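Local coordinates for protein ribose-phosphate pyrophosphokinase (Thermus thermophilus, PDB 7PN0) that catalyses the transfer of a diphosphate group from ATP to ribose 5-phosphate, giving phosphoribosyl pyrophosphate (PRPP), at residues 4-9 with 27-32; 39-44 with 69-74; 125-130 with 245-250; 170-175 with 216-221. One frame throughout, in Å; residues are numbered along the deposited sequence.

The contacts form two pairs. Interactions 1 and 2 share the beta hairpin of strands 29-33 and 39-43, with centres about 8 Å apart. Interaction 1 ties its start to edge strand 3-7, and interaction 2 packs its second strand on helix 62-78. Interactions 3 and 4 have centres about 10 Å apart and share two sheets: strands 213-218 and 241-246 are neighbours in one, 220-221 and 248-249 in the other. Both touch the same sulfate. Along the chain, 170-175 and 216-221 fall between 125-130 and 245-250. Interactions 1 and 4 have centres about 33 Å apart. The first pair lies within the N-terminal domain, interaction 4 within the C-terminal half; interaction 3 joins their sheets.

Interaction 1: 4-9 with 27-32; sequences LIFSGQ and GKSTTL
Strand 3-7, an edge of the parallel sheet in the PRTase-like N-terminal domain, meets the lead-in to the beta hairpin 29-33/39-43 at I5 and G27. Helix 12-21 lies between the two segments in the chain. G27 N donates to I5 O at 2.6 Å, nearly along the C=O axis. The F6 ring lies obliquely against G27, with F6 CE2 3.6 Å from G27 CA. G27 has no side chain, so the ring can come this close to its backbone. F6 CG sits anti to its carbonyl carbon (chi1 -54°), and from there the ring extends to G27. F6 also meets Y43 of the hairpin edge-to-face. An alanine at F6 would probably open a gap beside G27 and leave the Y43 ring without this partner. One water bridges the segments further on. It accepts from S7 N at 3.0 Å and donates to G27 O at 2.8 Å. S29 OG is 2.6 Å from the same water. The S7 hydroxyl turns back to its own segment, with OG donating to G8 O at 2.7 Å. At the far end E68 of helix 62-78 bonds both T31 OG1 and Q9 N. There Q9 OE1, in one of two conformers, lies 3.8 Å from T31 CG2.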
loop_
_atom_site.group_PDB
_atom_site.type_symbol
_atom_site.label_atom_id
_atom_site.label_comp_id
_atom_site.label_asym_id
_atom_site.label_seq_id
_atom_site.Cartn_x
_atom_site.Cartn_y
_atom_site.Cartn_z
ATOM N N LEU A 4 -8.141 2.837 26.874
ATOM C CA LEU A 4 -9.341 1.991 26.833
ATOM C C LEU A 4 -8.926 0.547 26.580
ATOM O O LEU A 4 -8.139 0.267 25.637
ATOM C CB LEU A 4 -10.255 2.495 25.729
ATOM C CG LEU A 4 -10.774 3.936 25.870
ATOM C CD1 LEU A 4 -11.710 4.258 24.716
ATOM C CD2 LEU A 4 -11.537 4.124 27.180
ATOM N N ILE A 5 -9.445 -0.372 27.386
ATOM C CA ILE A 5 -9.047 -1.789 27.250
ATOM C C ILE A 5 -10.312 -2.604 27.020
ATOM O O ILE A 5 -11.346 -2.302 27.660
ATOM C CB ILE A 5 -8.157 -2.239 28.428
ATOM C CG1 ILE A 5 -7.838 -3.725 28.370
ATOM C CG2 ILE A 5 -8.680 -1.813 29.788
ATOM C CD1 ILE A 5 -6.537 -4.064 29.058
ATOM N N PHE A 6 -10.247 -3.507 26.039
ATOM C CA PHE A 6 -11.330 -4.446 25.675
ATOM C C PHE A 6 -10.778 -5.854 25.573
ATOM O O PHE A 6 -9.557 -6.029 25.485
ATOM C CB PHE A 6 -11.977 -4.034 24.351
ATOM C CG PHE A 6 -12.459 -2.607 24.339
ATOM C CD1 PHE A 6 -11.616 -1.576 23.983
ATOM C CD2 PHE A 6 -13.774 -2.307 24.656
ATOM C CE1 PHE A 6 -12.066 -0.261 24.002
ATOM C CE2 PHE A 6 -14.223 -1.004 24.616
ATOM C CZ PHE A 6 -13.369 0.018 24.324
ATOM N N SER A 7 -11.679 -6.838 25.510
ATOM C CA SER A 7 -11.334 -8.274 25.509
ATOM C C SER A 7 -12.176 -8.949 24.441
ATOM O O SER A 7 -13.348 -8.583 24.284
ATOM C CB SER A 7 -11.545 -8.892 26.870
ATOM O OG SER A 7 -11.226 -10.282 26.896
ATOM N N GLY A 8 -11.586 -9.900 23.745
ATOM C CA GLY A 8 -12.352 -10.926 23.035
ATOM C C GLY A 8 -12.787 -12.007 24.005
ATOM O O GLY A 8 -12.726 -11.745 25.229
ATOM N N GLN A 9 -13.218 -13.168 23.498
ATOM C CA GLN A 9 -13.794 -14.267 24.330
ATOM C C GLN A 9 -12.681 -15.193 24.832
ATOM O O GLN A 9 -12.940 -15.975 25.765
ATOM C CB GLN A 9 -14.853 -15.071 23.571
ATOM C CG GLN A 9 -16.000 -14.214 23.064
ATOM C CD GLN A 9 -17.153 -15.020 22.517
ATOM O OE1 GLN A 9 -18.278 -14.531 22.439
ATOM N NE2 GLN A 9 -16.897 -16.272 22.178
ATOM N N GLY A 27 -13.536 -2.247 29.144
ATOM C CA GLY A 27 -14.470 -1.666 28.176
ATOM C C GLY A 27 -15.570 -2.638 27.794
ATOM O O GLY A 27 -15.329 -3.845 27.792
ATOM N N LYS A 28 -16.765 -2.134 27.481
ATOM C CA LYS A 28 -17.937 -2.973 27.152
ATOM C C LYS A 28 -17.942 -3.254 25.646
ATOM O O LYS A 28 -18.043 -2.297 24.830
ATOM C CB LYS A 28 -19.243 -2.312 27.621
ATOM C CG LYS A 28 -19.444 -2.332 29.132
ATOM C CD LYS A 28 -20.617 -1.461 29.628
ATOM C CE LYS A 28 -20.198 -0.203 30.386
ATOM N NZ LYS A 28 -19.791 0.915 29.483
ATOM N N SER A 29 -17.834 -4.516 25.268
ATOM C CA SER A 29 -18.017 -4.917 23.848
ATOM C C SER A 29 -18.763 -6.232 23.798
ATOM O O SER A 29 -18.538 -7.058 24.708
ATOM C CB SER A 29 -16.702 -5.034 23.127
ATOM O OG SER A 29 -15.834 -5.912 23.818
ATOM N N THR A 30 -19.593 -6.429 22.778
ATOM C CA THR A 30 -20.283 -7.731 22.639
ATOM C C THR A 30 -19.826 -8.423 21.369
ATOM O O THR A 30 -19.570 -7.751 20.320
ATOM C CB THR A 30 -21.801 -7.701 22.850
ATOM O OG1 THR A 30 -22.496 -8.086 21.664
ATOM C CG2 THR A 30 -22.289 -6.385 23.370
ATOM N N THR A 31 -19.662 -9.726 21.520
ATOM C CA THR A 31 -19.429 -10.638 20.402
ATOM C C THR A 31 -20.567 -11.665 20.409
ATOM O O THR A 31 -20.821 -12.255 21.482
ATOM C CB THR A 31 -18.027 -11.244 20.498
ATOM O OG1 THR A 31 -17.036 -10.206 20.436
ATOM C CG2 THR A 31 -17.847 -12.291 19.409
ATOM N N LEU A 32 -21.262 -11.766 19.293
ATOM C CA LEU A 32 -22.394 -12.699 19.034
ATOM C C LEU A 32 -21.894 -13.663 17.967
ATOM O O LEU A 32 -21.135 -13.247 17.072
ATOM C CB LEU A 32 -23.638 -11.939 18.514
ATOM C CG LEU A 32 -24.159 -10.746 19.337
ATOM C CD1 LEU A 32 -25.456 -10.207 18.773
ATOM C CD2 LEU A 32 -24.350 -11.093 20.806
HETATM O O HOH W 1 -14.458 -5.890 26.043
#

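Interaction 2: 39-44 with 69-74; sequences LFVRYE and LLMMVD
The Y43 ring has M72 O at its edge, in the ring plane. This is strand-on-helix packing in the N-terminal PRTase-like domain. The Y43 hydroxyl makes the bond at that edge: Y43 OH donates to M72 O at 2.7 Å. The donor stands 49° above the carbonyl plane. M72 CE lies near the same ring, 4.0 Å from Y43 CE1. A phenylalanine in place of Y43 would probably leave M72 O without its hydroxyl donor. Strand 39-43 of the hairpin runs over helix 62-78, and the axes of the two segments are 8.4 Å apart at 36°. V41 points at the helix: its CG1 is 3.9 Å from M72 CG, and its CG2 is 4.0 Å from M71 CB. The second subunit also bonds this strand, through Y93 OH to L39 N and R103 NH2 to Y43 O. M71 bends at chi3 (70°), which places CE 3.5 Å from L39 O, while M71 SD sits 3.8 Å from L39 CB.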
loop_
_atom_site.group_PDB
_atom_site.type_symbol
_atom_site.label_atom_id
_atom_site.label_comp_id
_atom_site.label_asym_id
_atom_site.label_seq_id
_atom_site.Cartn_x
_atom_site.Cartn_y
_atom_site.Cartn_z
ATOM N N LEU A 39 -19.708 -14.306 12.890
ATOM C CA LEU A 39 -19.441 -13.476 14.074
ATOM C C LEU A 39 -19.927 -12.040 13.841
ATOM O O LEU A 39 -20.093 -11.603 12.677
ATOM C CB LEU A 39 -17.936 -13.438 14.353
ATOM C CG LEU A 39 -17.341 -14.355 15.407
ATOM C CD1 LEU A 39 -18.269 -15.428 15.901
ATOM C CD2 LEU A 39 -15.984 -14.864 15.012
ATOM N N PHE A 40 -20.144 -11.381 14.954
ATOM C CA PHE A 40 -20.598 -9.976 15.050
ATOM C C PHE A 40 -19.956 -9.362 16.281
ATOM O O PHE A 40 -20.082 -9.925 17.380
ATOM C CB PHE A 40 -22.124 -9.930 15.108
ATOM C CG PHE A 40 -22.679 -8.536 15.310
ATOM C CD1 PHE A 40 -22.933 -7.710 14.234
ATOM C CD2 PHE A 40 -22.984 -8.075 16.577
ATOM C CE1 PHE A 40 -23.451 -6.433 14.419
ATOM C CE2 PHE A 40 -23.523 -6.809 16.759
ATOM C CZ PHE A 40 -23.743 -5.993 15.680
ATOM N N VAL A 41 -19.311 -8.207 16.126
ATOM C CA VAL A 41 -18.716 -7.472 17.273
ATOM C C VAL A 41 -19.368 -6.091 17.338
ATOM O O VAL A 41 -19.778 -5.550 16.287
ATOM C CB VAL A 41 -17.185 -7.372 17.183
ATOM C CG1 VAL A 41 -16.552 -8.769 17.096
ATOM C CG2 VAL A 41 -16.758 -6.475 16.059
ATOM N N ARG A 42 -19.446 -5.513 18.530
ATOM C CA ARG A 42 -19.982 -4.153 18.710
ATOM C C ARG A 42 -19.417 -3.550 19.999
ATOM O O ARG A 42 -19.546 -4.152 21.038
ATOM C CB ARG A 42 -21.521 -4.207 18.708
ATOM C CG ARG A 42 -22.185 -2.825 18.694
ATOM C CD ARG A 42 -23.716 -2.860 18.796
ATOM N NE ARG A 42 -24.156 -3.518 20.032
ATOM C CZ ARG A 42 -25.028 -4.532 20.135
ATOM N NH1 ARG A 42 -25.310 -5.024 21.326
ATOM N NH2 ARG A 42 -25.624 -5.060 19.073
ATOM N N TYR A 43 -18.887 -2.331 19.924
ATOM C CA TYR A 43 -18.479 -1.551 21.116
ATOM C C TYR A 43 -19.707 -0.778 21.592
ATOM O O TYR A 43 -20.366 -0.082 20.800
ATOM C CB TYR A 43 -17.320 -0.607 20.826
ATOM C CG TYR A 43 -16.041 -1.313 20.452
ATOM C CD1 TYR A 43 -15.219 -1.874 21.419
ATOM C CD2 TYR A 43 -15.664 -1.448 19.116
ATOM C CE1 TYR A 43 -14.038 -2.511 21.081
ATOM C CE2 TYR A 43 -14.473 -2.069 18.760
ATOM C CZ TYR A 43 -13.688 -2.653 19.744
ATOM O OH TYR A 43 -12.511 -3.273 19.443
ATOM N N GLU A 44 -20.039 -0.966 22.849
ATOM C CA GLU A 44 -21.315 -0.449 23.412
ATOM C C GLU A 44 -21.216 1.051 23.641
ATOM O O GLU A 44 -22.303 1.717 23.625
ATOM C CB GLU A 44 -21.644 -1.202 24.698
ATOM C CG GLU A 44 -21.846 -2.687 24.419
ATOM C CD GLU A 44 -22.900 -3.042 23.378
ATOM O OE1 GLU A 44 -23.578 -2.124 22.812
ATOM O OE2 GLU A 44 -23.090 -4.248 23.165
ATOM N N LEU A 69 -10.678 -11.025 16.933
ATOM C CA LEU A 69 -9.619 -9.998 17.092
ATOM C C LEU A 69 -9.582 -9.108 15.838
ATOM O O LEU A 69 -9.554 -7.844 16.012
ATOM C CB LEU A 69 -8.251 -10.668 17.326
ATOM C CG LEU A 69 -7.032 -9.740 17.487
ATOM C CD1 LEU A 69 -7.200 -8.708 18.592
ATOM C CD2 LEU A 69 -5.779 -10.564 17.730
ATOM N N LEU A 70 -9.496 -9.697 14.639
ATOM C CA LEU A 70 -9.462 -8.919 13.363
ATOM C C LEU A 70 -10.678 -7.974 13.316
ATOM O O LEU A 70 -10.523 -6.757 13.015
ATOM C CB LEU A 70 -9.448 -9.898 12.202
ATOM C CG LEU A 70 -8.181 -10.733 12.062
ATOM C CD1 LEU A 70 -8.284 -11.666 10.882
ATOM C CD2 LEU A 70 -6.964 -9.829 11.912
ATOM N N MET A 71 -11.876 -8.497 13.617
ATOM C CA MET A 71 -13.131 -7.699 13.580
ATOM C C MET A 71 -13.137 -6.609 14.681
ATOM O O MET A 71 -13.557 -5.490 14.400
ATOM C CB MET A 71 -14.325 -8.630 13.763
ATOM C CG MET A 71 -14.562 -9.470 12.611
ATOM S SD MET A 71 -15.919 -10.612 12.903
ATOM C CE MET A 71 -17.293 -9.475 12.925
ATOM N N MET A 72 -12.614 -6.874 15.885
ATOM C CA MET A 72 -12.564 -5.835 16.960
ATOM C C MET A 72 -11.557 -4.742 16.605
ATOM O O MET A 72 -11.834 -3.576 16.842
ATOM C CB MET A 72 -12.227 -6.477 18.301
ATOM C CG MET A 72 -13.367 -7.277 18.839
ATOM S SD MET A 72 -13.034 -7.925 20.486
ATOM C CE MET A 72 -13.148 -6.409 21.409
ATOM N N VAL A 73 -10.437 -5.098 15.973
ATOM C CA VAL A 73 -9.435 -4.107 15.513
ATOM C C VAL A 73 -10.058 -3.258 14.410
ATOM O O VAL A 73 -10.014 -1.959 14.490
ATOM C CB VAL A 73 -8.173 -4.840 15.032
ATOM C CG1 VAL A 73 -7.348 -3.933 14.151
ATOM C CG2 VAL A 73 -7.393 -5.365 16.213
ATOM N N ASP A 74 -10.665 -3.929 13.440
ATOM C CA ASP A 74 -11.381 -3.253 12.323
ATOM C C ASP A 74 -12.439 -2.248 12.832
ATOM O O ASP A 74 -12.487 -1.076 12.366
ATOM C CB ASP A 74 -11.966 -4.280 11.374
ATOM C CG ASP A 74 -12.684 -3.617 10.230
ATOM O OD1 ASP A 74 -12.008 -2.876 9.428
ATOM O OD2 ASP A 74 -13.894 -3.810 10.173
#

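Interaction 3: 125-130 with 245-250; sequences TMTLHS and AATHGV. With ADP (adenosine-5'-diphosphate), chain C; SO4 (sulfate ion), chain F.
T127 and T247 reach toward each other tip to tip, their OG1 atoms 2.8 Å apart. The proton between them is not settled. T127 OG1 donates to sulfate O2 at 2.6 Å. The sulfate probably comes from the crystallisation liquor. The edge of the H248 ring meets the T127 carbonyl. H248 NE2 donates to T127 O at 2.9 Å, with the oxygen in the ring plane and the N-H...O angle 155°. The donor stands 41° out of the carbonyl plane. A weak second bond runs from H248 NE2 to M126 O at 3.2 Å. One N-H thus serves two successive carbonyls, the second only weakly. The other ring nitrogen, ND1, is bonded to T272 OG1, which fixes the turn of the ring. M126 SD lies 3.8 Å from T247 CG2. H129 of the ADP pocket follows two residues after T127. Its NE2 donates to ADP O2B at 2.7 Å, and its ND1 is bonded to D219 OD2. Through H129 the segment 125-130 reaches from the sulfate to the diphosphate of the ADP. Strand 122-126 of the N-terminal parallel sheet ends here. The other segment turns a corner at T247, between strands 241-246 and 248-249. Helix 287-299 packs on M126, and helix 147-157 on T247.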
loop_
_atom_site.group_PDB
_atom_site.type_symbol
_atom_site.label_atom_id
_atom_site.label_comp_id
_atom_site.label_asym_id
_atom_site.label_seq_id
_atom_site.Cartn_x
_atom_site.Cartn_y
_atom_site.Cartn_z
ATOM N N THR A 125 2.927 -8.593 23.052
ATOM C CA THR A 125 2.869 -10.062 23.144
ATOM C C THR A 125 3.910 -10.525 24.149
ATOM O O THR A 125 4.721 -9.727 24.582
ATOM C CB THR A 125 2.968 -10.713 21.756
ATOM O OG1 THR A 125 2.729 -12.112 21.836
ATOM C CG2 THR A 125 4.297 -10.513 21.064
ATOM N N MET A 126 3.951 -11.824 24.393
ATOM C CA MET A 126 4.904 -12.385 25.380
ATOM C C MET A 126 5.419 -13.711 24.838
ATOM O O MET A 126 4.638 -14.465 24.274
ATOM C CB MET A 126 4.264 -12.566 26.752
ATOM C CG MET A 126 5.152 -13.292 27.754
ATOM S SD MET A 126 4.360 -13.366 29.406
ATOM C CE MET A 126 4.757 -11.746 30.035
ATOM N N THR A 127 6.690 -13.971 25.048
ATOM C CA THR A 127 7.321 -15.263 24.705
ATOM C C THR A 127 6.849 -15.754 23.323
ATOM O O THR A 127 6.221 -16.851 23.215
ATOM C CB THR A 127 7.110 -16.291 25.820
ATOM O OG1 THR A 127 7.453 -15.723 27.090
ATOM C CG2 THR A 127 7.933 -17.535 25.560
ATOM N N LEU A 128 7.255 -15.077 22.252
ATOM C CA LEU A 128 7.084 -15.622 20.873
ATOM C C LEU A 128 7.858 -16.924 20.742
ATOM O O LEU A 128 8.933 -17.041 21.333
ATOM C CB LEU A 128 7.579 -14.624 19.847
ATOM C CG LEU A 128 6.687 -13.408 19.727
ATOM C CD1 LEU A 128 7.385 -12.352 18.916
ATOM C CD2 LEU A 128 5.343 -13.785 19.121
ATOM N N HIS A 129 7.282 -17.892 20.052
ATOM C CA HIS A 129 7.890 -19.228 19.843
ATOM C C HIS A 129 9.302 -19.080 19.275
ATOM O O HIS A 129 10.212 -19.793 19.722
ATOM C CB HIS A 129 7.017 -20.059 18.907
ATOM C CG HIS A 129 7.662 -21.363 18.588
ATOM N ND1 HIS A 129 7.811 -22.362 19.560
ATOM C CD2 HIS A 129 8.271 -21.809 17.461
ATOM C CE1 HIS A 129 8.447 -23.386 19.001
ATOM N NE2 HIS A 129 8.721 -23.082 17.717
ATOM N N SER A 130 9.488 -18.168 18.325
ATOM C CA SER A 130 10.832 -17.829 17.812
ATOM C C SER A 130 10.962 -16.317 17.767
ATOM O O SER A 130 10.006 -15.626 17.432
ATOM C CB SER A 130 11.109 -18.494 16.502
ATOM O OG SER A 130 10.398 -17.875 15.407
ATOM N N ALA A 245 8.374 -25.474 34.089
ATOM C CA ALA A 245 7.647 -24.216 33.892
ATOM C C ALA A 245 7.660 -23.861 32.414
ATOM O O ALA A 245 8.551 -24.328 31.674
ATOM C CB ALA A 245 8.242 -23.142 34.756
ATOM N N ALA A 246 6.687 -23.071 32.005
ATOM C CA ALA A 246 6.593 -22.538 30.634
ATOM C C ALA A 246 5.893 -21.199 30.720
ATOM O O ALA A 246 5.193 -20.958 31.747
ATOM C CB ALA A 246 5.841 -23.489 29.726
ATOM N N THR A 247 5.986 -20.396 29.668
ATOM C CA THR A 247 5.139 -19.182 29.581
ATOM C C THR A 247 3.686 -19.579 29.323
ATOM O O THR A 247 2.775 -19.178 30.114
ATOM C CB THR A 247 5.649 -18.179 28.548
ATOM O OG1 THR A 247 6.993 -17.806 28.901
ATOM C CG2 THR A 247 4.725 -16.996 28.531
ATOM N N HIS A 248 3.457 -20.325 28.249
ATOM C CA HIS A 248 2.106 -20.582 27.711
ATOM C C HIS A 248 1.665 -21.987 28.111
ATOM O O HIS A 248 2.265 -22.989 27.615
ATOM C CB HIS A 248 2.099 -20.390 26.194
ATOM C CG HIS A 248 2.722 -19.106 25.750
ATOM N ND1 HIS A 248 2.176 -17.880 26.073
ATOM C CD2 HIS A 248 3.779 -18.860 24.941
ATOM C CE1 HIS A 248 2.904 -16.924 25.527
ATOM N NE2 HIS A 248 3.910 -17.486 24.843
ATOM N N GLY A 249 0.660 -22.035 28.973
ATOM C CA GLY A 249 0.037 -23.271 29.459
ATOM C C GLY A 249 -1.142 -23.562 28.586
ATOM O O GLY A 249 -2.286 -23.196 28.948
ATOM N N VAL A 250 -0.860 -24.146 27.423
ATOM C CA VAL A 250 -1.900 -24.350 26.394
ATOM C C VAL A 250 -2.717 -25.611 26.779
ATOM O O VAL A 250 -3.964 -25.535 26.798
ATOM C CB VAL A 250 -1.267 -24.412 24.999
ATOM C CG1 VAL A 250 -2.352 -24.497 23.953
ATOM C CG2 VAL A 250 -0.312 -23.248 24.745
HETATM P PB ADP C . 10.055 -26.129 16.659
HETATM O O1B ADP C . 11.197 -25.425 17.405
HETATM O O2B ADP C . 9.102 -25.156 16.004
HETATM O O3B ADP C . 9.337 -27.233 17.410
HETATM P PA ADP C . 10.122 -27.324 14.182
HETATM O O1A ADP C . 9.827 -26.096 13.377
HETATM O O2A ADP C . 10.917 -28.412 13.544
HETATM O O3A ADP C . 10.867 -26.899 15.519
HETATM O "O5'" ADP C . 8.749 -27.915 14.820
HETATM C "C5'" ADP C . 7.449 -27.505 14.297
HETATM C "C4'" ADP C . 6.481 -28.673 14.254
HETATM O "O4'" ADP C . 5.183 -28.204 14.725
HETATM C "C3'" ADP C . 6.202 -29.279 12.868
HETATM O "O3'" ADP C . 7.223 -29.054 11.901
HETATM C "C2'" ADP C . 5.044 -28.416 12.380
HETATM O "O2'" ADP C . 4.284 -29.107 11.425
HETATM C "C1'" ADP C . 4.266 -28.141 13.666
HETATM N N9 ADP C . 3.619 -26.828 13.680
HETATM C C8 ADP C . 3.794 -25.782 12.792
HETATM N N7 ADP C . 3.029 -24.740 13.046
HETATM C C5 ADP C . 2.297 -25.131 14.157
HETATM C C6 ADP C . 1.303 -24.486 14.910
HETATM N N6 ADP C . 0.900 -23.242 14.656
HETATM N N1 ADP C . 0.758 -25.151 15.968
HETATM C C2 ADP C . 1.209 -26.386 16.227
HETATM N N3 ADP C . 2.150 -27.082 15.597
HETATM C C4 ADP C . 2.649 -26.412 14.549
HETATM S S SO4 F . 11.156 -15.345 26.911
HETATM O O1 SO4 F . 11.986 -14.174 27.054
HETATM O O2 SO4 F . 9.941 -15.120 27.667
HETATM O O3 SO4 F . 11.850 -16.538 27.452
HETATM O O4 SO4 F . 10.818 -15.538 25.542
#

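Interaction 4: 170-175 with 216-221; sequences AGDLKR and IVDDEI. With SO4 (sulfate ion), chain F.
V217 O is gripped by two waters, both of which also reach D172. One lies 2.7 Å from V217 O and also reaches D172 O. The other is 2.6 Å from V217 O and reaches D172 OD2. D172, just before helix 173-183, is thus joined through water to V217 of strand 213-218. Beside this bridge, D172 OD1 and D218 OD1 are only 3.3 Å apart. Their carboxylate planes are turned 65° from each other. The two are like charges in close contact, and nearby R175 probably eases the repulsion. A third water accepts from R175 NH2 at 2.8 Å and lies 3.2 Å from D218 OD1. All three waters have more acceptors around them than protons, so not every bond can be made at once. Segment 216-221 opens the IVDDEISTAGS sequence, the PRPP-binding motif of the phosphoribosyltransferase fold. In relatives the paired acids of this motif meet the ribose of PRPP, and D218 and D219 probably do the same. R175 crosses this segment with CG anti to its backbone N (chi1 180°), beside V217 CG1. D219 CB sits over one guanidinium face, 3.7 Å from R175 NH2. The buried D219 N has no partner in the model. At the guanidinium edge lies a sulfate. R175 NE donates to sulfate O3 at 2.8 Å, and R175 NH1 donates to sulfate O4 at 3.0 Å.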
loop_
_atom_site.group_PDB
_atom_site.type_symbol
_atom_site.label_atom_id
_atom_site.label_comp_id
_atom_site.label_asym_id
_atom_site.label_seq_id
_atom_site.Cartn_x
_atom_site.Cartn_y
_atom_site.Cartn_z
ATOM N N ALA A 170 18.360 -29.322 21.980
ATOM C CA ALA A 170 19.324 -28.261 21.619
ATOM C C ALA A 170 18.621 -26.907 21.616
ATOM O O ALA A 170 19.236 -25.969 22.132
ATOM C CB ALA A 170 19.955 -28.519 20.258
ATOM N N GLY A 171 17.400 -26.819 21.055
ATOM C CA GLY A 171 16.635 -25.564 20.918
ATOM C C GLY A 171 16.293 -24.917 22.260
ATOM O O GLY A 171 15.955 -23.721 22.249
ATOM N N ASP A 172 16.414 -25.659 23.375
ATOM C CA ASP A 172 15.957 -25.246 24.733
ATOM C C ASP A 172 17.125 -24.658 25.533
ATOM O O ASP A 172 16.863 -24.051 26.585
ATOM C CB ASP A 172 15.326 -26.421 25.490
ATOM C CG ASP A 172 13.945 -26.844 25.001
ATOM O OD1 ASP A 172 13.376 -26.132 24.122
ATOM O OD2 ASP A 172 13.449 -27.913 25.477
ATOM N N LEU A 173 18.357 -24.745 25.011
ATOM C CA LEU A 173 19.597 -24.347 25.722
ATOM C C LEU A 173 19.604 -22.841 26.032
ATOM O O LEU A 173 20.058 -22.449 27.123
ATOM C CB LEU A 173 20.783 -24.735 24.830
ATOM C CG LEU A 173 21.844 -25.694 25.373
ATOM C CD1 LEU A 173 21.511 -26.333 26.697
ATOM C CD2 LEU A 173 22.170 -26.766 24.341
ATOM N N LYS A 174 19.155 -21.997 25.109
ATOM C CA LYS A 174 19.253 -20.524 25.285
ATOM C C LYS A 174 18.341 -20.070 26.442
ATOM O O LYS A 174 18.808 -19.286 27.336
ATOM C CB LYS A 174 18.877 -19.824 23.980
ATOM C CG LYS A 174 19.104 -18.320 23.988
ATOM C CD LYS A 174 18.455 -17.581 22.817
ATOM C CE LYS A 174 18.692 -18.238 21.467
ATOM N NZ LYS A 174 20.114 -18.148 21.049
ATOM N N ARG A 175 17.086 -20.522 26.429
ATOM C CA ARG A 175 16.077 -20.158 27.462
ATOM C C ARG A 175 16.486 -20.803 28.797
ATOM O O ARG A 175 16.440 -20.121 29.854
ATOM C CB ARG A 175 14.664 -20.522 27.004
ATOM C CG ARG A 175 13.601 -20.165 28.037
ATOM C CD ARG A 175 12.178 -20.238 27.473
ATOM N NE ARG A 175 11.878 -19.188 26.511
ATOM C CZ ARG A 175 11.779 -19.319 25.186
ATOM N NH1 ARG A 175 11.503 -18.243 24.468
ATOM N NH2 ARG A 175 11.990 -20.479 24.562
ATOM N N ILE A 216 13.140 -27.710 34.484
ATOM C CA ILE A 216 13.030 -27.570 32.995
ATOM C C ILE A 216 12.122 -26.394 32.656
ATOM O O ILE A 216 11.132 -26.113 33.393
ATOM C CB ILE A 216 12.629 -28.875 32.310
ATOM C CG1 ILE A 216 11.186 -29.282 32.610
ATOM C CG2 ILE A 216 13.638 -29.964 32.670
ATOM C CD1 ILE A 216 10.760 -30.600 32.012
ATOM N N VAL A 217 12.426 -25.710 31.554
ATOM C CA VAL A 217 11.635 -24.506 31.182
ATOM C C VAL A 217 11.408 -24.588 29.682
ATOM O O VAL A 217 12.343 -25.030 28.949
ATOM C CB VAL A 217 12.317 -23.213 31.650
ATOM C CG1 VAL A 217 13.726 -23.047 31.065
ATOM C CG2 VAL A 217 11.451 -21.992 31.379
ATOM N N ASP A 218 10.213 -24.216 29.249
ATOM C CA ASP A 218 9.918 -24.143 27.803
ATOM C C ASP A 218 9.144 -22.862 27.498
ATOM O O ASP A 218 8.654 -22.210 28.438
ATOM C CB ASP A 218 9.183 -25.395 27.332
ATOM C CG ASP A 218 9.492 -25.752 25.877
ATOM O OD1 ASP A 218 10.413 -25.124 25.292
ATOM O OD2 ASP A 218 8.831 -26.663 25.344
ATOM N N ASP A 219 9.002 -22.523 26.218
ATOM C CA ASP A 219 8.124 -21.382 25.848
ATOM C C ASP A 219 6.674 -21.792 26.128
ATOM O O ASP A 219 5.852 -20.955 26.588
ATOM C CB ASP A 219 8.356 -20.938 24.395
ATOM C CG ASP A 219 8.099 -22.007 23.348
ATOM O OD1 ASP A 219 8.574 -23.141 23.551
ATOM O OD2 ASP A 219 7.413 -21.713 22.315
ATOM N N GLU A 220 6.312 -23.028 25.808
ATOM C CA GLU A 220 4.911 -23.442 25.937
ATOM C C GLU A 220 4.847 -24.926 26.285
ATOM O O GLU A 220 5.795 -25.617 26.081
ATOM C CB GLU A 220 4.104 -23.190 24.665
ATOM C CG GLU A 220 4.624 -23.884 23.429
ATOM C CD GLU A 220 3.638 -23.812 22.290
ATOM O OE1 GLU A 220 3.146 -24.895 21.873
ATOM O OE2 GLU A 220 3.356 -22.673 21.809
ATOM N N ILE A 221 3.730 -25.302 26.887
ATOM C CA ILE A 221 3.283 -26.705 27.060
ATOM C C ILE A 221 1.947 -26.815 26.335
ATOM O O ILE A 221 0.970 -26.137 26.746
ATOM C CB ILE A 221 3.191 -27.052 28.546
ATOM C CG1 ILE A 221 4.542 -26.895 29.243
ATOM C CG2 ILE A 221 2.635 -28.444 28.726
ATOM C CD1 ILE A 221 4.420 -26.567 30.710
HETATM S S SO4 F . 11.156 -15.345 26.911
HETATM O O1 SO4 F . 11.986 -14.174 27.054
HETATM O O2 SO4 F . 9.941 -15.120 27.667
HETATM O O3 SO4 F . 11.850 -16.538 27.452
HETATM O O4 SO4 F . 10.818 -15.538 25.542
HETATM O O HOH W 2 14.231 -23.953 27.319
HETATM O O HOH W 3 12.811 -27.490 28.095
HETATM O O HOH W 4 12.846 -23.003 25.319
#